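Side-chain contacts in nitroreductase (Bacteroides fragilis NCTC 9343, PDB 3EK3), which binds flavin mononucleotide and probably catalyses NAD(P)H-linked redox reactions of nitrogen-containing compounds: residues A[11-16]-A[123-128]; A[17-22]-A[172-177]. One frame throughout, in Å; residues are numbered along the deposited sequence. Where two conformers were deposited one is given.

Overall arrangement
Leaving helix 6-13, the chain runs through 14-16 and on into the loop 17-22, so the first segments of both contacts are consecutive. Interaction 1 closes a long loop by bringing the end of helix 6-13 against the last turn of helix 109-126. Interaction 2 closes a longer one, setting 17-22 beside 172-177 in the loop between strands 160-168 and 186-189. Because 123-128 falls between 17-22 and 172-177, the two closures cross. Their centres lie about 14 Å apart and they touch directly: Arg15 NH1 is 2.8 Å from Lys177 O, a probable hydrogen bond. FMN joins them too, its phosphate held by 14-16 and its isoalloxazine ring by Arg18.

Interaction 1 (A[11-16]-A[123-128]); sequences IKARRS and AATSLG. With FMN (flavin mononucleotide), chain B.
Arg14 rests on Thr125 with its aliphatic base and holds the FMN phosphate with its tip, in the Arg-Arg-Ser phosphate-binding segment of this nitroreductase-family flavoprotein. Arg14 CB and CG both touch Thr125 OG1, with CG at 3.7 Å, and the two side chains cross at about a right angle. No hydrogen bond spans the two segments; the Thr125 hydroxyl is bonded to Phe121 O of its own helix. CG anti to the backbone N (chi1 -177°), with bends at chi2 and chi3, carries the Arg14 chain away from Thr125 and along the same helix, past Leu122 and Phe121, where NE has a weak, long ion pair with Glu118. Beyond CZ the guanidinium presents its edge to the phosphate: NH1 gives a 2.8 Å bond to FMN O3P at 162°, while NH2 divides itself between O3P and, at 3.0 Å, FMN O1P. NH2 also bonds to Tyr39 O of the second subunit, so the dimer partner helps fix the group.

Arg15 and Ser16 add to the grip. Arg15 NE lies 2.8 Å from FMN O2P, and the same oxygen receives the nearly straight bond from Ser16 N (170°). Ser16 OG donates to FMN O3P at 2.7 Å, giving that oxygen three protein donors here.

Interaction 2 (A[17-22]-A[172-177]); sequences VRAYDR and EGALLK. With FMN (flavin mononucleotide), chain B.
Ala19 and Ala174 meet methyl to methyl: each CB points toward the opposing segment, and the two carbons stand 4.1 Å apart. This is the firm apolar pair between two irregular segments, and no hydrogen bond passes directly between them. Nearer the phosphate end, Val17 CG2 comes within 4.4 Å of Leu176 CD2, but Leu176 has two conformers and this less certain approach belongs to one of them. At the far end a water links the segments, donating to Asp21 OD1 at 2.6 Å and accepting from Glu172 N at 2.9 Å. Asp21 reaches it with its carboxylate anti to the backbone N (chi1 -168°), while OD2 accepts from Lys23 N.

Tyr20 points away from 172-177. One face of its ring is met by Val17 CG1, 4.0 Å above the plane and offset toward the rim, and its hydroxyl makes a weak hydrogen bond to Val17 O. Tyr20 and Val17 also pack on Ala130, which places the loop against strand 130-134.

Arg18 heads for the flavin. Its chain is extended from CG to NE, carrying the guanidinium edge-on to the pyrimidine part of the isoalloxazine. NE gives a 2.7 Å bond to FMN O2 at 167°. The neighbouring NH2 is 3.2 Å from FMN N1, with an almost straight 177° angle. The two donors therefore engage adjacent acceptors, a fork that restricts rotation of the guanidinium and would be expected to stabilise negative charge at N1-C2=O2 in the reduced flavin. Such a basic residue at N1 and O2 is characteristic of the FMN site of nitroreductase-fold enzymes.

Interaction 1 (A[11-16]-A[123-128])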
ATOM      1  N   ILE A  11      -2.929  12.077   7.083  1.00 11.78           N
ATOM      2  CA  ILE A  11      -3.465  10.734   6.824  1.00 11.38           C
ATOM      3  C   ILE A  11      -5.012  10.729   6.874  1.00 12.43           C
ATOM      4  O   ILE A  11      -5.664  10.157   5.995  1.00 13.03           O
ATOM      5  CB  ILE A  11      -2.875   9.703   7.812  1.00 14.68           C
ATOM      6  CG1 ILE A  11      -1.438   9.333   7.377  1.00 13.48           C
ATOM      7  CG2 ILE A  11      -3.746   8.456   7.893  1.00 11.49           C
ATOM      8  CD1 ILE A  11      -0.621   8.521   8.404  1.00 10.94           C
ATOM      9  N   LYS A  12      -5.598  11.322   7.907  1.00 13.39           N
ATOM     10  CA  LYS A  12      -7.057  11.456   7.992  1.00 14.47           C
ATOM     11  C   LYS A  12      -7.653  12.351   6.915  1.00 14.74           C
ATOM     12  O   LYS A  12      -8.793  12.136   6.515  1.00 13.57           O
ATOM     13  CB  LYS A  12      -7.479  11.967   9.365  1.00 13.16           C
ATOM     14  CG  LYS A  12      -7.251  10.997  10.496  1.00 21.77           C
ATOM     15  CD  LYS A  12      -7.413  11.771  11.805  1.00 24.48           C
ATOM     16  CE  LYS A  12      -7.740  10.906  12.959  1.00 36.30           C
ATOM     17  NZ  LYS A  12      -8.053  11.741  14.178  1.00 40.02           N
ATOM     18  N   ALA A  13      -6.899  13.345   6.447  1.00 12.23           N
ATOM     19  CA  ALA A  13      -7.426  14.336   5.501  1.00 13.34           C
ATOM     20  C   ALA A  13      -7.377  13.858   4.052  1.00 11.46           C
ATOM     21  O   ALA A  13      -8.102  14.392   3.209  1.00 12.68           O
ATOM     22  CB  ALA A  13      -6.687  15.655   5.630  1.00 15.35           C
ATOM     23  N   ARG A  14      -6.538  12.873   3.765  1.00 12.03           N
ATOM     24  CA  ARG A  14      -6.422  12.313   2.409  1.00 11.56           C
ATOM     25  C   ARG A  14      -7.749  11.763   1.926  1.00 13.07           C
ATOM     26  O   ARG A  14      -8.339  10.881   2.566  1.00 14.29           O
ATOM     27  CB  ARG A  14      -5.361  11.219   2.350  1.00 11.33           C
ATOM     28  CG  ARG A  14      -5.125  10.644   0.957  1.00 10.06           C
ATOM     29  CD  ARG A  14      -4.927   9.140   0.948  1.00  8.93           C
ATOM     30  NE  ARG A  14      -5.964   8.447   1.696  1.00  9.38           N
ATOM     31  CZ  ARG A  14      -7.190   8.204   1.242  1.00  9.43           C
ATOM     32  NH1 ARG A  14      -7.553   8.565   0.031  1.00 10.39           N
ATOM     33  NH2 ARG A  14      -8.063   7.624   2.036  1.00 10.27           N
ATOM     34  N   ARG A  15      -8.189  12.240   0.765  1.00 11.99           N
ATOM     35  CA  ARG A  15      -9.444  11.778   0.179  1.00 12.66           C
ATOM     36  C   ARG A  15      -9.266  11.472  -1.298  1.00 11.27           C
ATOM     37  O   ARG A  15      -8.346  11.975  -1.960  1.00 12.25           O
ATOM     38  CB  ARG A  15     -10.566  12.817   0.365  1.00 13.90           C
ATOM     39  CG  ARG A  15     -10.958  13.133   1.825  1.00 10.00           C
ATOM     40  CD  ARG A  15     -11.465  11.931   2.595  1.00 13.64           C
ATOM     41  NE  ARG A  15     -12.670  11.356   2.000  1.00  8.17           N
ATOM     42  CZ  ARG A  15     -13.887  11.889   2.066  1.00  8.20           C
ATOM     43  NH1 ARG A  15     -14.086  13.039   2.721  1.00 11.25           N
ATOM     44  NH2 ARG A  15     -14.920  11.278   1.474  1.00 14.12           N
ATOM     45  N   SER A  16     -10.172  10.654  -1.820  1.00 10.83           N
ATOM     46  CA  SER A  16     -10.235  10.414  -3.237  1.00 11.35           C
ATOM     47  C   SER A  16     -11.060  11.491  -3.930  1.00 10.55           C
ATOM     48  O   SER A  16     -12.273  11.614  -3.716  1.00 10.69           O
ATOM     49  CB  SER A  16     -10.854   9.054  -3.478  1.00 10.24           C
ATOM     50  OG  SER A  16     -10.003   8.007  -3.022  1.00 11.52           O
ATOM     51  N   ALA A 123       1.894  12.479   0.251  1.00 11.80           N
ATOM     52  CA  ALA A 123       2.749  13.550  -0.232  1.00  9.70           C
ATOM     53  C   ALA A 123       1.883  14.628  -0.928  1.00 13.11           C
ATOM     54  O   ALA A 123       2.036  15.816  -0.675  1.00 12.27           O
ATOM     55  CB  ALA A 123       3.787  12.983  -1.179  1.00  9.37           C
ATOM     56  N   ALA A 124       1.004  14.198  -1.825  1.00 12.79           N
ATOM     57  CA  ALA A 124       0.146  15.128  -2.566  1.00 12.63           C
ATOM     58  C   ALA A 124      -0.731  15.910  -1.610  1.00 10.67           C
ATOM     59  O   ALA A 124      -0.814  17.130  -1.694  1.00 11.42           O
ATOM     60  CB  ALA A 124      -0.698  14.381  -3.567  1.00 12.47           C
ATOM     61  N   THR A 125      -1.370  15.218  -0.666  1.00  9.94           N
ATOM     62  CA  THR A 125      -2.241  15.898   0.293  1.00 11.61           C
ATOM     63  C   THR A 125      -1.447  16.935   1.063  1.00 12.44           C
ATOM     64  O   THR A 125      -1.933  18.048   1.276  1.00 11.18           O
ATOM     65  CB  THR A 125      -2.920  14.901   1.247  1.00 12.58           C
ATOM     66  OG1 THR A 125      -3.723  13.987   0.503  1.00 13.68           O
ATOM     67  CG2 THR A 125      -3.820  15.644   2.243  1.00  9.88           C
ATOM     68  N   SER A 126      -0.229  16.589   1.475  1.00 12.87           N
ATOM     69  CA  SER A 126       0.582  17.545   2.270  1.00 10.58           C
ATOM     70  C   SER A 126       0.957  18.798   1.494  1.00 13.88           C
ATOM     71  O   SER A 126       1.320  19.798   2.106  1.00 13.55           O
ATOM     72  CB  SER A 126       1.857  16.891   2.798  1.00 12.44           C
ATOM     73  OG  SER A 126       2.824  16.812   1.772  1.00 12.73           O
ATOM     74  N   LEU A 127       0.839  18.750   0.172  1.00 12.63           N
ATOM     75  CA  LEU A 127       1.157  19.860  -0.725  1.00 11.54           C
ATOM     76  C   LEU A 127      -0.072  20.569  -1.318  1.00 11.81           C
ATOM     77  O   LEU A 127       0.053  21.415  -2.221  1.00 11.33           O
ATOM     78  CB  LEU A 127       2.044  19.328  -1.836  1.00 13.91           C
ATOM     79  CG  LEU A 127       3.428  18.821  -1.401  1.00 14.27           C
ATOM     80  CD1 LEU A 127       4.059  17.972  -2.524  1.00 11.51           C
ATOM     81  CD2 LEU A 127       4.357  19.939  -1.010  1.00 14.24           C
ATOM     82  N   GLY A 128      -1.253  20.235  -0.803  1.00 13.71           N
ATOM     83  CA  GLY A 128      -2.521  20.753  -1.327  1.00 11.56           C
ATOM     84  C   GLY A 128      -2.986  20.261  -2.682  1.00 13.56           C
ATOM     85  O   GLY A 128      -3.842  20.878  -3.315  1.00 11.78           O
TER
HETATM   86  N1  FMN B 200     -11.450   5.315  -6.975  1.00 14.89           N
HETATM   87  C2  FMN B 200     -11.830   5.583  -8.270  1.00 14.60           C
HETATM   88  O2  FMN B 200     -12.476   6.602  -8.533  1.00 17.51           O
HETATM   89  N3  FMN B 200     -11.541   4.717  -9.302  1.00 17.75           N
HETATM   90  C4  FMN B 200     -10.871   3.570  -9.047  1.00 18.47           C
HETATM   91  O4  FMN B 200     -10.443   2.937 -10.026  1.00 13.78           O
HETATM   92  C4A FMN B 200     -10.465   3.299  -7.733  1.00 15.66           C
HETATM   93  N5  FMN B 200      -9.766   2.152  -7.459  1.00 16.92           N
HETATM   94  C5A FMN B 200      -9.321   1.864  -6.184  1.00 13.06           C
HETATM   95  C6  FMN B 200      -8.579   0.703  -5.961  1.00 14.54           C
HETATM   96  C7  FMN B 200      -8.085   0.407  -4.692  1.00 15.44           C
HETATM   97  C7M FMN B 200      -7.103  -0.747  -4.486  1.00 14.23           C
HETATM   98  C8  FMN B 200      -8.314   1.315  -3.651  1.00 18.56           C
HETATM   99  C8M FMN B 200      -7.423   1.266  -2.432  1.00 15.19           C
HETATM  100  C9  FMN B 200      -9.055   2.478  -3.883  1.00 14.46           C
HETATM  101  C9A FMN B 200      -9.561   2.771  -5.145  1.00 13.84           C
HETATM  102  N10 FMN B 200     -10.321   3.924  -5.406  1.00 12.98           N
HETATM  103  C10 FMN B 200     -10.724   4.200  -6.692  1.00 12.90           C
HETATM  104  C1' FMN B 200     -10.598   4.934  -4.319  1.00 15.41           C
HETATM  105  C2' FMN B 200     -11.638   4.388  -3.335  1.00 12.86           C
HETATM  106  O2' FMN B 200     -12.929   4.431  -3.917  1.00 15.19           O
HETATM  107  C3' FMN B 200     -11.618   5.280  -2.105  1.00 12.56           C
HETATM  108  O3' FMN B 200     -10.393   5.067  -1.438  1.00 13.29           O
HETATM  109  C4' FMN B 200     -12.755   4.953  -1.117  1.00 13.72           C
HETATM  110  O4' FMN B 200     -14.014   5.298  -1.680  1.00 15.46           O
HETATM  111  C5' FMN B 200     -12.566   5.704   0.199  1.00 17.28           C
HETATM  112  O5' FMN B 200     -12.623   7.107  -0.024  1.00 16.62           O
HETATM  113  P   FMN B 200     -11.414   8.099   0.402  1.00 16.01           P
HETATM  114  O1P FMN B 200     -11.072   7.813   1.812  1.00 16.69           O
HETATM  115  O2P FMN B 200     -11.848   9.543   0.086  1.00 16.94           O
HETATM  116  O3P FMN B 200     -10.187   7.720  -0.388  1.00 16.75           O

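Interaction 2 (A[17-22]-A[172-177])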
ATOM      1  N   VAL A  17     -10.397  12.267  -4.786  1.00 10.05           N
ATOM      2  CA  VAL A  17     -11.026  13.394  -5.469  1.00 12.46           C
ATOM      3  C   VAL A  17     -11.230  13.050  -6.945  1.00 13.34           C
ATOM      4  O   VAL A  17     -10.340  12.505  -7.587  1.00 11.85           O
ATOM      5  CB  VAL A  17     -10.152  14.662  -5.335  1.00 12.41           C
ATOM      6  CG1 VAL A  17     -10.627  15.794  -6.284  1.00 11.58           C
ATOM      7  CG2 VAL A  17     -10.143  15.156  -3.882  1.00 12.82           C
ATOM      8  N   ARG A  18     -12.414  13.379  -7.469  1.00 10.42           N
ATOM      9  CA  ARG A  18     -12.833  12.941  -8.809  1.00 12.91           C
ATOM     10  C   ARG A  18     -13.343  14.088  -9.663  1.00 10.82           C
ATOM     11  O   ARG A  18     -14.075  13.887 -10.616  1.00 11.92           O
ATOM     12  CB  ARG A  18     -13.896  11.862  -8.665  1.00 11.91           C
ATOM     13  CG  ARG A  18     -13.439  10.698  -7.772  1.00 10.72           C
ATOM     14  CD  ARG A  18     -14.403   9.559  -7.785  1.00 15.90           C
ATOM     15  NE  ARG A  18     -13.852   8.423  -7.050  1.00 14.43           N
ATOM     16  CZ  ARG A  18     -14.105   8.127  -5.785  1.00 16.03           C
ATOM     17  NH1 ARG A  18     -14.907   8.873  -5.069  1.00 16.90           N
ATOM     18  NH2 ARG A  18     -13.524   7.068  -5.233  1.00 14.32           N
ATOM     19  N   ALA A  19     -12.942  15.307  -9.306  1.00 11.48           N
ATOM     20  CA  ALA A  19     -13.212  16.491 -10.106  1.00 14.94           C
ATOM     21  C   ALA A  19     -12.018  17.396  -9.947  1.00 12.19           C
ATOM     22  O   ALA A  19     -11.662  17.723  -8.835  1.00 11.94           O
ATOM     23  CB  ALA A  19     -14.468  17.190  -9.646  1.00 14.32           C
ATOM     24  N   TYR A  20     -11.425  17.800 -11.065  1.00 12.60           N
ATOM     25  CA  TYR A  20     -10.149  18.479 -11.088  1.00 12.42           C
ATOM     26  C   TYR A  20     -10.202  19.784 -11.855  1.00 14.29           C
ATOM     27  O   TYR A  20     -10.935  19.915 -12.835  1.00 12.65           O
ATOM     28  CB  TYR A  20      -9.069  17.560 -11.730  1.00 12.41           C
ATOM     29  CG  TYR A  20      -8.688  16.454 -10.803  1.00 11.66           C
ATOM     30  CD1 TYR A  20      -7.704  16.631  -9.838  1.00 13.91           C
ATOM     31  CD2 TYR A  20      -9.337  15.232 -10.858  1.00  9.79           C
ATOM     32  CE1 TYR A  20      -7.390  15.633  -8.937  1.00 10.25           C
ATOM     33  CE2 TYR A  20      -9.038  14.231  -9.958  1.00 13.69           C
ATOM     34  CZ  TYR A  20      -8.056  14.419  -9.009  1.00 10.91           C
ATOM     35  OH  TYR A  20      -7.774  13.370  -8.123  1.00 11.41           O
ATOM     36  N   ASP A  21      -9.443  20.759 -11.370  1.00 14.16           N
ATOM     37  CA  ASP A  21      -9.156  21.963 -12.132  1.00 15.02           C
ATOM     38  C   ASP A  21      -8.271  21.626 -13.320  1.00 15.03           C
ATOM     39  O   ASP A  21      -7.588  20.593 -13.347  1.00 15.30           O
ATOM     40  CB  ASP A  21      -8.442  22.996 -11.243  1.00 14.66           C
ATOM     41  CG  ASP A  21      -8.369  24.371 -11.875  1.00 17.53           C
ATOM     42  OD1 ASP A  21      -9.383  25.100 -11.786  1.00 17.28           O
ATOM     43  OD2 ASP A  21      -7.307  24.729 -12.456  1.00 16.82           O
ATOM     44  N   ARG A  22      -8.265  22.501 -14.320  1.00 14.35           N
ATOM     45  CA  ARG A  22      -7.373  22.305 -15.461  1.00 16.79           C
ATOM     46  C   ARG A  22      -5.896  22.608 -15.171  1.00 16.67           C
ATOM     47  O   ARG A  22      -5.040  22.174 -15.914  1.00 16.12           O
ATOM     48  CB  ARG A  22      -7.851  23.117 -16.672  1.00 16.56           C
ATOM     49  CG  ARG A  22      -9.122  22.555 -17.310  1.00 21.17           C
ATOM     50  CD  ARG A  22      -9.732  23.445 -18.391  1.00 23.91           C
ATOM     51  NE  ARG A  22     -10.675  24.440 -17.873  1.00 33.29           N
ATOM     52  N   GLU A 172     -12.856  23.790  -8.343  1.00 19.84           N
ATOM     53  CA  GLU A 172     -13.496  24.824  -7.543  1.00 23.03           C
ATOM     54  C   GLU A 172     -14.937  24.405  -7.258  1.00 22.54           C
ATOM     55  O   GLU A 172     -15.666  23.988  -8.173  1.00 20.14           O
ATOM     56  CB  GLU A 172     -13.445  26.161  -8.287  1.00 23.37           C
ATOM     57  CG  GLU A 172     -13.570  27.353  -7.367  1.00 29.71           C
ATOM     58  CD  GLU A 172     -13.868  28.655  -8.099  1.00 30.80           C
ATOM     59  OE1 GLU A 172     -13.508  28.778  -9.294  1.00 41.73           O
ATOM     60  OE2 GLU A 172     -14.476  29.550  -7.461  1.00 42.54           O
ATOM     61  N   GLY A 173     -15.332  24.458  -5.988  1.00 23.66           N
ATOM     62  CA  GLY A 173     -16.688  24.081  -5.588  1.00 24.67           C
ATOM     63  C   GLY A 173     -17.029  22.594  -5.573  1.00 25.90           C
ATOM     64  O   GLY A 173     -18.177  22.231  -5.306  1.00 25.71           O
ATOM     65  N   ALA A 174     -16.053  21.726  -5.856  1.00 24.65           N
ATOM     66  CA  ALA A 174     -16.237  20.291  -5.663  1.00 24.06           C
ATOM     67  C   ALA A 174     -16.242  20.008  -4.159  1.00 24.82           C
ATOM     68  O   ALA A 174     -15.251  20.276  -3.465  1.00 23.22           O
ATOM     69  CB  ALA A 174     -15.138  19.495  -6.348  1.00 22.82           C
ATOM     70  N   LEU A 175     -17.361  19.484  -3.665  1.00 26.63           N
ATOM     71  CA  LEU A 175     -17.498  19.153  -2.246  1.00 29.13           C
ATOM     72  C   LEU A 175     -17.406  17.648  -2.053  1.00 27.40           C
ATOM     73  O   LEU A 175     -17.951  16.885  -2.842  1.00 29.46           O
ATOM     74  CB  LEU A 175     -18.847  19.631  -1.709  1.00 30.47           C
ATOM     75  CG  LEU A 175     -19.189  21.109  -1.886  1.00 33.82           C
ATOM     76  CD1 LEU A 175     -20.483  21.400  -1.145  1.00 38.93           C
ATOM     77  CD2 LEU A 175     -18.055  22.023  -1.395  1.00 37.97           C
ATOM     78  N   LEU A 176     -16.723  17.226  -0.997  1.00 26.14           N
ATOM     79  CA  LEU A 176     -16.580  15.808  -0.654  0.50 25.56           C
ATOM     80  C   LEU A 176     -17.617  15.412   0.398  1.00 26.44           C
ATOM     81  O   LEU A 176     -17.964  16.218   1.252  1.00 25.97           O
ATOM     82  CB  LEU A 176     -15.180  15.541  -0.080  0.50 24.33           C
ATOM     83  CG  LEU A 176     -13.980  15.515  -1.036  0.50 21.21           C
ATOM     84  CD1 LEU A 176     -12.736  16.065  -0.365  0.50 13.94           C
ATOM     85  CD2 LEU A 176     -13.715  14.106  -1.546  0.50 11.85           C
ATOM     86  N   LYS A 177     -18.075  14.164   0.344  1.00 25.99           N
ATOM     87  CA  LYS A 177     -18.849  13.580   1.429  1.00 25.84           C
ATOM     88  C   LYS A 177     -18.002  13.613   2.718  1.00 24.01           C
ATOM     89  O   LYS A 177     -16.827  13.354   2.669  1.00 18.09           O
ATOM     90  CB  LYS A 177     -19.228  12.130   1.064  1.00 27.33           C
ATOM     91  CG  LYS A 177     -20.299  12.005  -0.046  1.00 29.39           C
TER
HETATM   92  N1  FMN B 200     -11.450   5.315  -6.975  1.00 14.89           N
HETATM   93  C2  FMN B 200     -11.830   5.583  -8.270  1.00 14.60           C
HETATM   94  O2  FMN B 200     -12.476   6.602  -8.533  1.00 17.51           O
HETATM   95  N3  FMN B 200     -11.541   4.717  -9.302  1.00 17.75           N
HETATM   96  C4  FMN B 200     -10.871   3.570  -9.047  1.00 18.47           C
HETATM   97  O4  FMN B 200     -10.443   2.937 -10.026  1.00 13.78           O
HETATM   98  C4A FMN B 200     -10.465   3.299  -7.733  1.00 15.66           C
HETATM   99  N5  FMN B 200      -9.766   2.152  -7.459  1.00 16.92           N
HETATM  100  C5A FMN B 200      -9.321   1.864  -6.184  1.00 13.06           C
HETATM  101  C6  FMN B 200      -8.579   0.703  -5.961  1.00 14.54           C
HETATM  102  C7  FMN B 200      -8.085   0.407  -4.692  1.00 15.44           C
HETATM  103  C7M FMN B 200      -7.103  -0.747  -4.486  1.00 14.23           C
HETATM  104  C8  FMN B 200      -8.314   1.315  -3.651  1.00 18.56           C
HETATM  105  C8M FMN B 200      -7.423   1.266  -2.432  1.00 15.19           C
HETATM  106  C9  FMN B 200      -9.055   2.478  -3.883  1.00 14.46           C
HETATM  107  C9A FMN B 200      -9.561   2.771  -5.145  1.00 13.84           C
HETATM  108  N10 FMN B 200     -10.321   3.924  -5.406  1.00 12.98           N
HETATM  109  C10 FMN B 200     -10.724   4.200  -6.692  1.00 12.90           C
HETATM  110  C1' FMN B 200     -10.598   4.934  -4.319  1.00 15.41           C
HETATM  111  C2' FMN B 200     -11.638   4.388  -3.335  1.00 12.86           C
HETATM  112  O2' FMN B 200     -12.929   4.431  -3.917  1.00 15.19           O
HETATM  113  C3' FMN B 200     -11.618   5.280  -2.105  1.00 12.56           C
HETATM  114  O3' FMN B 200     -10.393   5.067  -1.438  1.00 13.29           O
HETATM  115  C4' FMN B 200     -12.755   4.953  -1.117  1.00 13.72           C
HETATM  116  O4' FMN B 200     -14.014   5.298  -1.680  1.00 15.46           O
HETATM  117  C5' FMN B 200     -12.566   5.704   0.199  1.00 17.28           C
HETATM  118  O5' FMN B 200     -12.623   7.107  -0.024  1.00 16.62           O
HETATM  119  P   FMN B 200     -11.414   8.099   0.402  1.00 16.01           P
HETATM  120  O1P FMN B 200     -11.072   7.813   1.812  1.00 16.69           O
HETATM  121  O2P FMN B 200     -11.848   9.543   0.086  1.00 16.94           O
HETATM  122  O3P FMN B 200     -10.187   7.720  -0.388  1.00 16.75           O
HETATM  123  O   HOH W   1     -11.793  24.455 -10.986  1.00 30.21           O